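Local structure of gamma-glutamyl-gamma-aminobutyraldehyde dehydrogenase (Burkholderia cenocepacia, 4LIH) at residues Leu109-Leu112 and Glu113-Ala117. The protein probably oxidises aldehydes, perhaps including gamma-glutamyl-gamma-aminobutyraldehyde, to carboxylic acids with NAD(P)+ as cofactor. Residues are numbered along the deposited sequence; the frame is centred on the assembly and turned at random.
Sequences LSLL and ETLDA
Leu111 and Leu115 meet one turn apart on the same helix, CG of Leu111 lying 3.8 Å from CD1 of Leu115. The two side chains cross at a slant: Leu111 holds CG anti to its own nitrogen (chi1 175°), whereas Leu115 places CG beside the nitrogen (chi1 -65°). The latter torsion lays CG of Leu115 against the carbonyl oxygen of Leu111, at 3.2 Å, and the same oxygen accepts the amide of Leu115 in a nearly straight bond (N to O 2.9 Å, 169° at the hydrogen). This is the tight part of the side-chain contact. It belongs to the last turns of helix 106-117, where i to i+4 bonds run from Glu113 N to Leu109 O (3.1 Å) through Asp116 N to Leu112 O (2.9 Å), and Ala117 N to Glu113 O continues the series. The helix packs against helices 121-142 and 206-218, the latter following strand 195-199 of what is probably the Rossmann-like coenzyme-binding domain of the family.

Toward their ends the other side chains part from the neighbouring turn, though every touching residue is buried. Leu109 and Leu112 pack on helix 206-218, while Ser110 and Thr114 face helix 121-142. Of the Glu113 side chain, CB lies 3.5 Å from Leu109 O, while the carboxylate is held by Thr207 OG1 and the amide of Ile179. Asp116 likewise keeps CB close, 3.1 Å from Leu112 O, but directs OD2 to the amide of Leu206.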
ATOM      1  N   LEU A 109     -32.809  19.653  -0.969  1.00 11.69           N
ATOM      2  CA  LEU A 109     -32.555  18.245  -0.668  1.00 11.21           C
ATOM      3  C   LEU A 109     -32.750  17.995   0.830  1.00 11.00           C
ATOM      4  O   LEU A 109     -33.284  16.979   1.245  1.00 10.82           O
ATOM      5  CB  LEU A 109     -31.146  17.851  -1.108  1.00 11.11           C
ATOM      6  CG  LEU A 109     -30.919  17.721  -2.599  1.00 11.21           C
ATOM      7  CD1 LEU A 109     -29.435  17.548  -2.894  1.00 11.15           C
ATOM      8  CD2 LEU A 109     -31.731  16.560  -3.156  1.00 11.26           C
ATOM      9  N   SER A 110     -32.242  18.907   1.634  1.00 10.85           N
ATOM     10  CA  SER A 110     -32.441  18.834   3.072  1.00 10.64           C
ATOM     11  C   SER A 110     -33.941  18.847   3.425  1.00 10.60           C
ATOM     12  O   SER A 110     -34.394  18.043   4.257  1.00 10.30           O
ATOM     13  CB  SER A 110     -31.710  19.963   3.751  1.00 10.70           C
ATOM     14  OG  SER A 110     -30.322  19.881   3.533  1.00 10.66           O
ATOM     15  N   LEU A 111     -34.708  19.728   2.783  1.00 10.65           N
ATOM     16  CA  LEU A 111     -36.156  19.830   3.080  1.00 10.70           C
ATOM     17  C   LEU A 111     -36.924  18.586   2.614  1.00 10.47           C
ATOM     18  O   LEU A 111     -37.799  18.097   3.310  1.00 10.54           O
ATOM     19  CB  LEU A 111     -36.735  21.140   2.516  1.00 11.07           C
ATOM     20  CG  LEU A 111     -38.271  21.341   2.642  1.00 11.34           C
ATOM     21  CD1 LEU A 111     -38.708  21.499   4.099  1.00 11.50           C
ATOM     22  CD2 LEU A 111     -38.675  22.556   1.827  1.00 11.61           C
ATOM     23  N   LEU A 112     -36.588  18.052   1.441  1.00 10.23           N
ATOM     24  CA  LEU A 112     -37.165  16.803   0.980  1.00 10.08           C
ATOM     25  C   LEU A 112     -36.927  15.667   1.972  1.00  9.83           C
ATOM     26  O   LEU A 112     -37.873  14.940   2.283  1.00  9.90           O
ATOM     27  CB  LEU A 112     -36.596  16.399  -0.382  1.00 10.08           C
ATOM     28  CG  LEU A 112     -37.022  17.234  -1.552  1.00 10.30           C
ATOM     29  CD1 LEU A 112     -36.140  16.899  -2.744  1.00 10.31           C
ATOM     30  CD2 LEU A 112     -38.489  16.930  -1.877  1.00 10.40           C
ATOM     31  N   GLU A 113     -35.693  15.545   2.478  1.00  9.56           N
ATOM     32  CA  GLU A 113     -35.326  14.497   3.441  1.00  9.41           C
ATOM     33  C   GLU A 113     -36.083  14.605   4.757  1.00  9.32           C
ATOM     34  O   GLU A 113     -36.455  13.586   5.336  1.00  9.18           O
ATOM     35  CB  GLU A 113     -33.803  14.538   3.753  1.00  9.45           C
ATOM     36  CG  GLU A 113     -33.206  13.261   4.376  1.00  9.37           C
ATOM     37  CD  GLU A 113     -32.888  12.223   3.314  1.00  9.42           C
ATOM     38  OE1 GLU A 113     -33.642  12.097   2.342  1.00  9.70           O
ATOM     39  OE2 GLU A 113     -31.849  11.582   3.395  1.00  9.39           O
ATOM     40  N   THR A 114     -36.237  15.837   5.238  1.00  9.34           N
ATOM     41  CA  THR A 114     -36.920  16.151   6.507  1.00  9.33           C
ATOM     42  C   THR A 114     -38.430  15.887   6.346  1.00  9.50           C
ATOM     43  O   THR A 114     -39.029  15.275   7.206  1.00  9.41           O
ATOM     44  CB  THR A 114     -36.666  17.623   6.933  1.00  9.37           C
ATOM     45  OG1 THR A 114     -35.311  17.782   7.403  1.00  9.26           O
ATOM     46  CG2 THR A 114     -37.639  18.080   8.004  1.00  9.41           C
ATOM     47  N   LEU A 115     -39.014  16.307   5.218  1.00  9.71           N
ATOM     48  CA  LEU A 115     -40.427  15.975   4.944  1.00  9.94           C
ATOM     49  C   LEU A 115     -40.728  14.495   4.805  1.00  9.99           C
ATOM     50  O   LEU A 115     -41.721  14.013   5.339  1.00 10.05           O
ATOM     51  CB  LEU A 115     -40.910  16.674   3.664  1.00 10.11           C
ATOM     52  CG  LEU A 115     -40.939  18.189   3.767  1.00 10.30           C
ATOM     53  CD1 LEU A 115     -41.138  18.796   2.363  1.00 10.34           C
ATOM     54  CD2 LEU A 115     -42.007  18.653   4.738  1.00 10.51           C
ATOM     55  N   ASP A 116     -39.851  13.794   4.089  1.00  9.92           N
ATOM     56  CA  ASP A 116     -40.029  12.399   3.690  1.00  9.97           C
ATOM     57  C   ASP A 116     -39.855  11.449   4.886  1.00  9.87           C
ATOM     58  O   ASP A 116     -40.627  10.502   5.066  1.00  9.84           O
ATOM     59  CB  ASP A 116     -38.989  12.102   2.575  1.00 10.03           C
ATOM     60  CG  ASP A 116     -39.357  10.920   1.680  1.00 10.24           C
ATOM     61  OD1 ASP A 116     -40.488  10.399   1.830  1.00 10.54           O
ATOM     62  OD2 ASP A 116     -38.511  10.522   0.810  1.00 10.14           O
ATOM     63  N   ALA A 117     -38.849  11.725   5.718  1.00  9.79           N
ATOM     64  CA  ALA A 117     -38.403  10.735   6.714  1.00  9.66           C
ATOM     65  C   ALA A 117     -38.500  11.218   8.160  1.00  9.62           C
ATOM     66  O   ALA A 117     -38.207  10.444   9.053  1.00  9.62           O
ATOM     67  CB  ALA A 117     -36.978  10.321   6.402  1.00  9.59           C
TER